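Local coordinates for cytosol aminopeptidase (Staphylococcus aureus subsp. aureus, PDB 3KZW), which probably removes N-terminal amino acids, leucine in particular, from peptides as a metal-dependent exopeptidase of the leucyl aminopeptidase family, at residues D222-F227 / V234-Y239; V264-N269 / N312-I317; A276-V281 / Q510-Q515. All coordinates share one frame; numbering follows the deposited sequence.

Contact 1 of 3, residues D222-F227 / V234-Y239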
loop_
_atom_site.group_PDB
_atom_site.type_symbol
_atom_site.label_atom_id
_atom_site.label_comp_id
_atom_site.label_asym_id
_atom_site.label_seq_id
_atom_site.Cartn_x
_atom_site.Cartn_y
_atom_site.Cartn_z
ATOM N N ASP A 222 38.729 15.220 -6.905
ATOM C CA ASP A 222 39.426 13.934 -6.955
ATOM C C ASP A 222 39.842 13.562 -8.376
ATOM O O ASP A 222 40.916 12.994 -8.581
ATOM C CB ASP A 222 38.566 12.820 -6.346
ATOM C CG ASP A 222 38.567 12.831 -4.821
ATOM O OD1 ASP A 222 39.111 13.783 -4.206
ATOM O OD2 ASP A 222 38.011 11.876 -4.231
ATOM N N ILE A 223 38.990 13.887 -9.347
ATOM C CA ILE A 223 39.277 13.631 -10.759
ATOM C C ILE A 223 40.440 14.508 -11.245
ATOM O O ILE A 223 41.329 14.027 -11.954
ATOM C CB ILE A 223 38.012 13.810 -11.645
ATOM C CG1 ILE A 223 36.969 12.745 -11.302
ATOM C CG2 ILE A 223 38.357 13.717 -13.129
ATOM C CD1 ILE A 223 35.549 13.097 -11.724
ATOM N N VAL A 224 40.433 15.780 -10.844
ATOM C CA VAL A 224 41.524 16.710 -11.151
ATOM C C VAL A 224 42.856 16.177 -10.619
ATOM O O VAL A 224 43.834 16.085 -11.364
ATOM C CB VAL A 224 41.254 18.130 -10.582
ATOM C CG1 VAL A 224 42.485 19.021 -10.704
ATOM C CG2 VAL A 224 40.079 18.772 -11.283
ATOM N N ASN A 225 42.879 15.815 -9.337
ATOM C CA ASN A 225 44.092 15.324 -8.682
ATOM C C ASN A 225 44.605 14.006 -9.256
ATOM O O ASN A 225 45.816 13.781 -9.310
ATOM C CB ASN A 225 43.882 15.200 -7.169
ATOM C CG ASN A 225 43.751 16.552 -6.480
ATOM O OD1 ASN A 225 44.304 17.557 -6.935
ATOM N ND2 ASN A 225 43.023 16.579 -5.365
ATOM N N HIS A 226 43.683 13.147 -9.687
ATOM C CA HIS A 226 44.042 11.854 -10.257
ATOM C C HIS A 226 44.758 11.989 -11.600
ATOM O O HIS A 226 45.757 11.311 -11.841
ATOM C CB HIS A 226 42.814 10.955 -10.399
ATOM C CG HIS A 226 43.107 9.643 -11.054
ATOM N ND1 HIS A 226 43.684 8.588 -10.381
ATOM C CD2 HIS A 226 42.919 9.220 -12.326
ATOM C CE1 HIS A 226 43.833 7.569 -11.209
ATOM N NE2 HIS A 226 43.377 7.927 -12.395
ATOM N N PHE A 227 44.246 12.863 -12.463
ATOM C CA PHE A 227 44.810 13.060 -13.799
ATOM C C PHE A 227 45.837 14.192 -13.868
ATOM O O PHE A 227 46.267 14.579 -14.960
ATOM C CB PHE A 227 43.694 13.320 -14.817
ATOM C CG PHE A 227 42.836 12.121 -15.105
ATOM C CD1 PHE A 227 43.374 10.985 -15.705
ATOM C CD2 PHE A 227 41.479 12.138 -14.800
ATOM C CE1 PHE A 227 42.579 9.881 -15.983
ATOM C CE2 PHE A 227 40.673 11.037 -15.074
ATOM C CZ PHE A 227 41.226 9.905 -15.667
ATOM N N VAL A 234 41.665 17.989 -17.447
ATOM C CA VAL A 234 40.399 18.062 -16.720
ATOM C C VAL A 234 39.991 19.515 -16.488
ATOM O O VAL A 234 40.776 20.311 -15.965
ATOM C CB VAL A 234 40.461 17.310 -15.361
ATOM C CG1 VAL A 234 39.111 17.355 -14.651
ATOM C CG2 VAL A 234 40.902 15.864 -15.556
ATOM N N ASP A 235 38.767 19.851 -16.894
ATOM C CA ASP A 235 38.186 21.166 -16.639
ATOM C C ASP A 235 36.957 21.034 -15.751
ATOM O O ASP A 235 36.076 20.218 -16.021
ATOM C CB ASP A 235 37.814 21.868 -17.948
ATOM C CG ASP A 235 37.243 23.264 -17.725
ATOM O OD1 ASP A 235 38.028 24.189 -17.416
ATOM O OD2 ASP A 235 36.010 23.436 -17.865
ATOM N N VAL A 236 36.907 21.839 -14.693
ATOM C CA VAL A 236 35.786 21.823 -13.756
ATOM C C VAL A 236 34.999 23.128 -13.828
ATOM O O VAL A 236 35.558 24.220 -13.707
ATOM C CB VAL A 236 36.242 21.542 -12.297
ATOM C CG1 VAL A 236 35.072 21.665 -11.323
ATOM C CG2 VAL A 236 36.860 20.162 -12.193
ATOM N N LYS A 237 33.695 22.989 -14.030
ATOM C CA LYS A 237 32.784 24.114 -14.123
ATOM C C LYS A 237 32.013 24.228 -12.808
ATOM O O LYS A 237 31.161 23.384 -12.511
ATOM C CB LYS A 237 31.831 23.881 -15.295
ATOM C CG LYS A 237 31.366 25.133 -16.000
ATOM C CD LYS A 237 30.957 24.832 -17.440
ATOM C CE LYS A 237 32.168 24.745 -18.359
ATOM N NZ LYS A 237 31.761 24.578 -19.772
ATOM N N ASP A 238 32.324 25.254 -12.015
ATOM C CA ASP A 238 31.688 25.427 -10.705
ATOM C C ASP A 238 30.264 25.979 -10.813
ATOM O O ASP A 238 29.803 26.318 -11.903
ATOM C CB ASP A 238 32.565 26.253 -9.744
ATOM C CG ASP A 238 32.626 27.738 -10.099
ATOM O OD1 ASP A 238 32.012 28.171 -11.095
ATOM O OD2 ASP A 238 33.302 28.487 -9.360
ATOM N N TYR A 239 29.577 26.065 -9.676
ATOM C CA TYR A 239 28.148 26.387 -9.640
ATOM C C TYR A 239 27.758 27.703 -10.323
ATOM O O TYR A 239 26.821 27.727 -11.119
ATOM C CB TYR A 239 27.614 26.338 -8.200
ATOM C CG TYR A 239 26.110 26.490 -8.081
ATOM C CD1 TYR A 239 25.245 25.676 -8.814
ATOM C CD2 TYR A 239 25.554 27.436 -7.222
ATOM C CE1 TYR A 239 23.864 25.812 -8.707
ATOM C CE2 TYR A 239 24.175 27.577 -7.105
ATOM C CZ TYR A 239 23.337 26.762 -7.850
ATOM O OH TYR A 239 21.973 26.893 -7.741
#
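His226 N to Asp222 O at 3.0 Å and Phe227 N to Ile223 O at 3.2 Å close the last turn of helix 216-226, where Ile223 and Phe227 pack on Val234 of the following strand. This is the helix-to-strand connection of an alpha/beta layer in the catalytic domain: after a short loop the chain turns back, and strand 234-237 runs nearly antiparallel to helix 222-226, at 161°. No hydrogen bond crosses between them; the join is made of methyl groups and one ring. Val234 sits at its centre and splits the work between its two branches. Val234 CG1, anti to the backbone N (chi1 -178°), reaches Val224 CG2 at 3.8 Å and Ile223 CG2 at 4.0 Å. Val234 CG2 instead lies oblique to the Phe227 ring, 3.8 Å from Phe227 CD2. Just past the helix, that ring has Ile223 CG2 in plane at its edge and His226 CD2 over the centre of one face. His226 is itself tied through NE2 to Glu318 of helix 308-322. Two residues further along the strand, the contact tapers to a single methyl pair, Val236 CG2 on Val224 CG2 at 3.6 Å.

Contact 2 of 3, residues V264-N269 / N312-I317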
loop_
_atom_site.group_PDB
_atom_site.type_symbol
_atom_site.label_atom_id
_atom_site.label_comp_id
_atom_site.label_asym_id
_atom_site.label_seq_id
_atom_site.Cartn_x
_atom_site.Cartn_y
_atom_site.Cartn_z
ATOM N N VAL A 264 32.087 18.337 -15.099
ATOM C CA VAL A 264 33.477 17.941 -15.302
ATOM C C VAL A 264 33.709 17.550 -16.759
ATOM O O VAL A 264 33.037 16.659 -17.286
ATOM C CB VAL A 264 33.886 16.777 -14.360
ATOM C CG1 VAL A 264 35.366 16.454 -14.508
ATOM C CG2 VAL A 264 33.566 17.121 -12.916
ATOM N N THR A 265 34.650 18.234 -17.404
ATOM C CA THR A 265 35.044 17.919 -18.775
ATOM C C THR A 265 36.417 17.255 -18.763
ATOM O O THR A 265 37.374 17.793 -18.201
ATOM C CB THR A 265 35.070 19.179 -19.676
ATOM O OG1 THR A 265 33.861 19.925 -19.495
ATOM C CG2 THR A 265 35.196 18.795 -21.139
ATOM N N ILE A 266 36.496 16.078 -19.376
ATOM C CA ILE A 266 37.729 15.299 -19.435
ATOM C C ILE A 266 38.117 15.071 -20.892
ATOM O O ILE A 266 37.372 14.445 -21.642
ATOM C CB ILE A 266 37.560 13.931 -18.726
ATOM C CG1 ILE A 266 37.130 14.121 -17.269
ATOM C CG2 ILE A 266 38.846 13.119 -18.796
ATOM C CD1 ILE A 266 36.557 12.871 -16.626
ATOM N N THR A 267 39.276 15.582 -21.294
ATOM C CA THR A 267 39.748 15.393 -22.668
ATOM C C THR A 267 41.007 14.532 -22.735
ATOM O O THR A 267 41.942 14.711 -21.953
ATOM C CB THR A 267 39.987 16.732 -23.409
ATOM O OG1 THR A 267 40.874 17.554 -22.645
ATOM C CG2 THR A 267 38.678 17.476 -23.627
ATOM N N TYR A 268 41.007 13.588 -23.672
ATOM C CA TYR A 268 42.172 12.764 -23.954
ATOM C C TYR A 268 42.393 12.706 -25.461
ATOM O O TYR A 268 41.548 12.198 -26.197
ATOM C CB TYR A 268 41.996 11.358 -23.370
ATOM C CG TYR A 268 42.968 10.329 -23.908
ATOM C CD1 TYR A 268 44.305 10.323 -23.510
ATOM C CD2 TYR A 268 42.549 9.358 -24.814
ATOM C CE1 TYR A 268 45.200 9.377 -24.007
ATOM C CE2 TYR A 268 43.434 8.408 -25.315
ATOM C CZ TYR A 268 44.757 8.422 -24.906
ATOM O OH TYR A 268 45.636 7.484 -25.400
ATOM N N ASN A 269 43.525 13.242 -25.911
ATOM C CA ASN A 269 43.870 13.246 -27.327
ATOM C C ASN A 269 44.936 12.199 -27.644
ATOM O O ASN A 269 46.135 12.488 -27.636
ATOM C CB ASN A 269 44.301 14.648 -27.773
ATOM C CG ASN A 269 43.170 15.663 -27.683
ATOM O OD1 ASN A 269 42.169 15.560 -28.392
ATOM N ND2 ASN A 269 43.326 16.650 -26.808
ATOM N N ASN A 312 32.242 5.091 -14.102
ATOM C CA ASN A 312 32.642 4.174 -15.165
ATOM C C ASN A 312 33.221 4.877 -16.402
ATOM O O ASN A 312 34.078 4.317 -17.089
ATOM C CB ASN A 312 31.483 3.239 -15.539
ATOM C CG ASN A 312 31.140 2.253 -14.424
ATOM O OD1 ASN A 312 31.717 2.296 -13.335
ATOM N ND2 ASN A 312 30.196 1.361 -14.695
ATOM N N VAL A 313 32.759 6.099 -16.671
ATOM C CA VAL A 313 33.338 6.931 -17.730
ATOM C C VAL A 313 34.783 7.286 -17.382
ATOM O O VAL A 313 35.671 7.185 -18.228
ATOM C CB VAL A 313 32.494 8.211 -17.997
ATOM C CG1 VAL A 313 33.254 9.208 -18.868
ATOM C CG2 VAL A 313 31.168 7.849 -18.656
ATOM N N VAL A 314 35.010 7.685 -16.131
ATOM C CA VAL A 314 36.353 7.969 -15.622
ATOM C C VAL A 314 37.248 6.736 -15.772
ATOM O O VAL A 314 38.402 6.851 -16.183
ATOM C CB VAL A 314 36.323 8.454 -14.141
ATOM C CG1 VAL A 314 37.734 8.613 -13.584
ATOM C CG2 VAL A 314 35.568 9.765 -14.022
ATOM N N GLY A 315 36.699 5.564 -15.459
ATOM C CA GLY A 315 37.414 4.297 -15.602
ATOM C C GLY A 315 37.812 3.992 -17.034
ATOM O O GLY A 315 38.944 3.576 -17.293
ATOM N N ILE A 316 36.879 4.210 -17.962
ATOM C CA ILE A 316 37.117 3.989 -19.393
ATOM C C ILE A 316 38.244 4.885 -19.917
ATOM O O ILE A 316 39.139 4.415 -20.625
ATOM C CB ILE A 316 35.822 4.179 -20.233
ATOM C CG1 ILE A 316 34.811 3.072 -19.917
ATOM C CG2 ILE A 316 36.130 4.173 -21.722
ATOM C CD1 ILE A 316 33.375 3.401 -20.304
ATOM N N ILE A 317 38.201 6.165 -19.552
ATOM C CA ILE A 317 39.230 7.125 -19.958
ATOM C C ILE A 317 40.581 6.790 -19.310
ATOM O O ILE A 317 41.629 6.904 -19.953
ATOM C CB ILE A 317 38.792 8.584 -19.668
ATOM C CG1 ILE A 317 37.567 8.941 -20.519
ATOM C CG2 ILE A 317 39.929 9.567 -19.941
ATOM C CD1 ILE A 317 36.804 10.173 -20.060
#
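Ile266 and Ile317 form the middle of a buried helix-on-sheet layer in the catalytic domain. Helix 308-322 belongs to a beta-alpha-beta crossover, joining strand 278-285 to the parallel neighbouring strand 328-338. It therefore runs with strand 262-269, which is antiparallel to 328-338: the short axes diverge by 18° and approach to 10.4 Å.

The interactions between the two segments are apolar. Ile266 presents two branches in different directions. Its CG2, anti to the backbone N, faces the far end of Ile317, with Ile317 CD1 3.8 Å from Ile266 CG2. Ile317 adds its own CG2 to the same methyl, 3.9 Å from Ile266 CG2, so that this group is met by both arms of the helix residue. The other branch of Ile266 runs out through an extended chi2 of 163° to CD1. There Ile266 CD1 meets Val314 CG2 at 4.2 Å, the two side chains lying roughly at right angles. Tyr268 contributes its CB, 4.4 Å from Ile317 CG2. Ile223 of helix 216-226 and Leu333 of the neighbouring strand 328-338 both pack on Ile266 and Val314.

Hydrogen bonding is directed to other partners. The backbone of the strand pairs on one side with strand 328-338, through Val264 to Leu333 and Ile266 to Gly331, and on the other with strand 233-237. The phenol of Tyr268 continues beyond Ile317, and its OH is bonded to the carbonyl oxygen of Leu325. Within the helix, Ile317 N donates to Val313 O at 3.0 Å.

The direct contact between these two segments is thus purely apolar, made of isoleucine and valine carbons and one tyrosine CB, consistent with a buried hydrophobic core.

Contact 3 of 3, residues A276-V281 / Q510-Q515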
loop_
_atom_site.group_PDB
_atom_site.type_symbol
_atom_site.label_atom_id
_atom_site.label_comp_id
_atom_site.label_asym_id
_atom_site.label_seq_id
_atom_site.Cartn_x
_atom_site.Cartn_y
_atom_site.Cartn_z
ATOM N N ALA A 276 37.551 14.476 -34.975
ATOM C CA ALA A 276 36.331 14.347 -34.180
ATOM C C ALA A 276 36.462 13.325 -33.047
ATOM O O ALA A 276 36.745 12.147 -33.295
ATOM C CB ALA A 276 35.163 13.989 -35.086
ATOM N N PRO A 277 36.256 13.779 -31.795
ATOM C CA PRO A 277 36.406 12.911 -30.632
ATOM C C PRO A 277 35.208 11.986 -30.416
ATOM O O PRO A 277 34.170 12.146 -31.056
ATOM C CB PRO A 277 36.523 13.907 -29.474
ATOM C CG PRO A 277 35.736 15.080 -29.911
ATOM C CD PRO A 277 35.869 15.151 -31.412
ATOM N N ILE A 278 35.377 11.013 -29.528
ATOM C CA ILE A 278 34.276 10.177 -29.068
ATOM C C ILE A 278 33.773 10.761 -27.751
ATOM O O ILE A 278 34.545 10.928 -26.803
ATOM C CB ILE A 278 34.716 8.707 -28.898
ATOM C CG1 ILE A 278 35.063 8.104 -30.261
ATOM C CG2 ILE A 278 33.625 7.885 -28.217
ATOM C CD1 ILE A 278 35.935 6.869 -30.194
ATOM N N ALA A 279 32.485 11.092 -27.707
ATOM C CA ALA A 279 31.878 11.675 -26.513
ATOM C C ALA A 279 31.369 10.596 -25.576
ATOM O O ALA A 279 30.571 9.748 -25.969
ATOM C CB ALA A 279 30.754 12.626 -26.885
ATOM N N LEU A 280 31.848 10.634 -24.337
ATOM C CA LEU A 280 31.372 9.740 -23.291
ATOM C C LEU A 280 30.738 10.552 -22.166
ATOM O O LEU A 280 31.423 11.285 -21.450
ATOM C CB LEU A 280 32.508 8.859 -22.764
ATOM C CG LEU A 280 33.263 7.966 -23.756
ATOM C CD1 LEU A 280 34.427 7.281 -23.056
ATOM C CD2 LEU A 280 32.355 6.929 -24.409
ATOM N N VAL A 281 29.421 10.422 -22.030
ATOM C CA VAL A 281 28.647 11.192 -21.057
ATOM C C VAL A 281 28.250 10.316 -19.870
ATOM O O VAL A 281 27.778 9.195 -20.048
ATOM C CB VAL A 281 27.392 11.818 -21.713
ATOM C CG1 VAL A 281 26.605 12.652 -20.710
ATOM C CG2 VAL A 281 27.786 12.665 -22.913
ATOM N N GLN A 510 37.269 -2.456 -25.075
ATOM C CA GLN A 510 37.449 -3.374 -26.194
ATOM C C GLN A 510 37.036 -2.729 -27.521
ATOM O O GLN A 510 37.712 -2.907 -28.536
ATOM C CB GLN A 510 36.671 -4.672 -25.948
ATOM C CG GLN A 510 36.896 -5.771 -26.985
ATOM C CD GLN A 510 38.352 -6.169 -27.123
ATOM O OE1 GLN A 510 38.891 -6.190 -28.230
ATOM N NE2 GLN A 510 39.000 -6.480 -25.998
ATOM N N TRP A 511 35.935 -1.980 -27.494
ATOM C CA TRP A 511 35.450 -1.250 -28.662
ATOM C C TRP A 511 36.415 -0.140 -29.073
ATOM O O TRP A 511 36.659 0.070 -30.266
ATOM C CB TRP A 511 34.055 -0.675 -28.402
ATOM C CG TRP A 511 33.509 0.100 -29.564
ATOM C CD1 TRP A 511 32.919 -0.409 -30.685
ATOM C CD2 TRP A 511 33.513 1.524 -29.723
ATOM N NE1 TRP A 511 32.551 0.609 -31.530
ATOM C CE2 TRP A 511 32.905 1.806 -30.967
ATOM C CE3 TRP A 511 33.971 2.590 -28.936
ATOM C CZ2 TRP A 511 32.742 3.114 -31.445
ATOM C CZ3 TRP A 511 33.810 3.891 -29.413
ATOM C CH2 TRP A 511 33.200 4.139 -30.657
ATOM N N LEU A 512 36.957 0.565 -28.082
ATOM C CA LEU A 512 37.933 1.631 -28.320
ATOM C C LEU A 512 39.230 1.101 -28.920
ATOM O O LEU A 512 39.881 1.791 -29.704
ATOM C CB LEU A 512 38.234 2.396 -27.028
ATOM C CG LEU A 512 37.183 3.366 -26.484
ATOM C CD1 LEU A 512 37.627 3.891 -25.132
ATOM C CD2 LEU A 512 36.918 4.519 -27.447
ATOM N N LYS A 513 39.598 -0.122 -28.545
ATOM C CA LYS A 513 40.785 -0.788 -29.082
ATOM C C LYS A 513 40.673 -1.072 -30.578
ATOM O O LYS A 513 41.684 -1.279 -31.248
ATOM C CB LYS A 513 41.049 -2.098 -28.333
ATOM C CG LYS A 513 41.745 -1.933 -26.985
ATOM C CD LYS A 513 41.883 -3.267 -26.250
ATOM C CE LYS A 513 42.895 -4.188 -26.927
ATOM N NZ LYS A 513 42.979 -5.515 -26.253
ATOM N N GLN A 514 39.445 -1.071 -31.092
ATOM C CA GLN A 514 39.179 -1.423 -32.485
ATOM C C GLN A 514 38.944 -0.215 -33.402
ATOM O O GLN A 514 38.495 -0.376 -34.541
ATOM C CB GLN A 514 37.999 -2.394 -32.560
ATOM C CG GLN A 514 38.270 -3.745 -31.901
ATOM C CD GLN A 514 37.037 -4.635 -31.835
ATOM O OE1 GLN A 514 36.022 -4.371 -32.488
ATOM N NE2 GLN A 514 37.122 -5.702 -31.044
ATOM N N GLN A 515 39.262 0.983 -32.912
ATOM C CA GLN A 515 39.055 2.211 -33.684
ATOM C C GLN A 515 40.315 2.665 -34.433
ATOM O O GLN A 515 41.319 3.056 -33.829
ATOM C CB GLN A 515 38.522 3.333 -32.790
ATOM C CG GLN A 515 37.221 2.995 -32.061
ATOM C CD GLN A 515 36.128 2.493 -32.991
ATOM O OE1 GLN A 515 35.692 1.344 -32.892
ATOM N NE2 GLN A 515 35.686 3.351 -33.908
#
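Residues near the end of the C-terminal helix 505-512 pack on the face of the mixed sheet of the catalytic domain where Ile278 opens strand 278-285, meeting it with Trp511 and Leu512. One methyl does most of the touching. Ile278 CG1 is anti to the carbonyl carbon, and an extended chi2 of 160° carries CD1 out from the sheet toward the two helix residues. The indole reaches toward it from the helix and brings up its six-membered ring: Trp511 CZ3 stands 3.7 Å from Ile278 CD1, and Trp511 CH2 is 3.9 Å from the same methyl, an oblique approach. On Leu512 it is CD2 that meets Ile278 CD1, also at 3.7 Å, the two side chains lying antiparallel alongside each other. Ile278 CG2 adds a looser touch on Trp511 CZ3 at 4.2 Å. A type I beta turn from Leu512 to Gln515 ends the chain, with Gln514 N bonded to Trp511 O at 3.1 Å. Trp511 is also packed by Ile420 and Ile423 of helix 414-426 and by Met388 of strand 386-391, while Leu512 rests on Leu325; strand 278-285 itself runs between its parallel neighbours 328-338 and 386-391.

How the contacts relate
All three contacts reach one mixed sheet of the catalytic domain. Contact 2 lies between the others, its centre about 11 Å from each, whereas contacts 1 and 3 do not touch: their centres are about 21 Å apart and their nearest atoms about 10 Å. Contacts 1 and 2 share neighbouring strands, with a probable hydrogen bond from Thr265 N to Asp235 O at 2.8 Å, and Val234 CG1 packs on Val264 CG1 at 3.9 Å. Contact 2 meets contact 3 through helix 308-322: Ile316 CG2 lies 3.7 Å from Leu512 CD1. The sodium-binding residues Thr470, Gly474, Gly485 and Thr488 belong to none of the six segments.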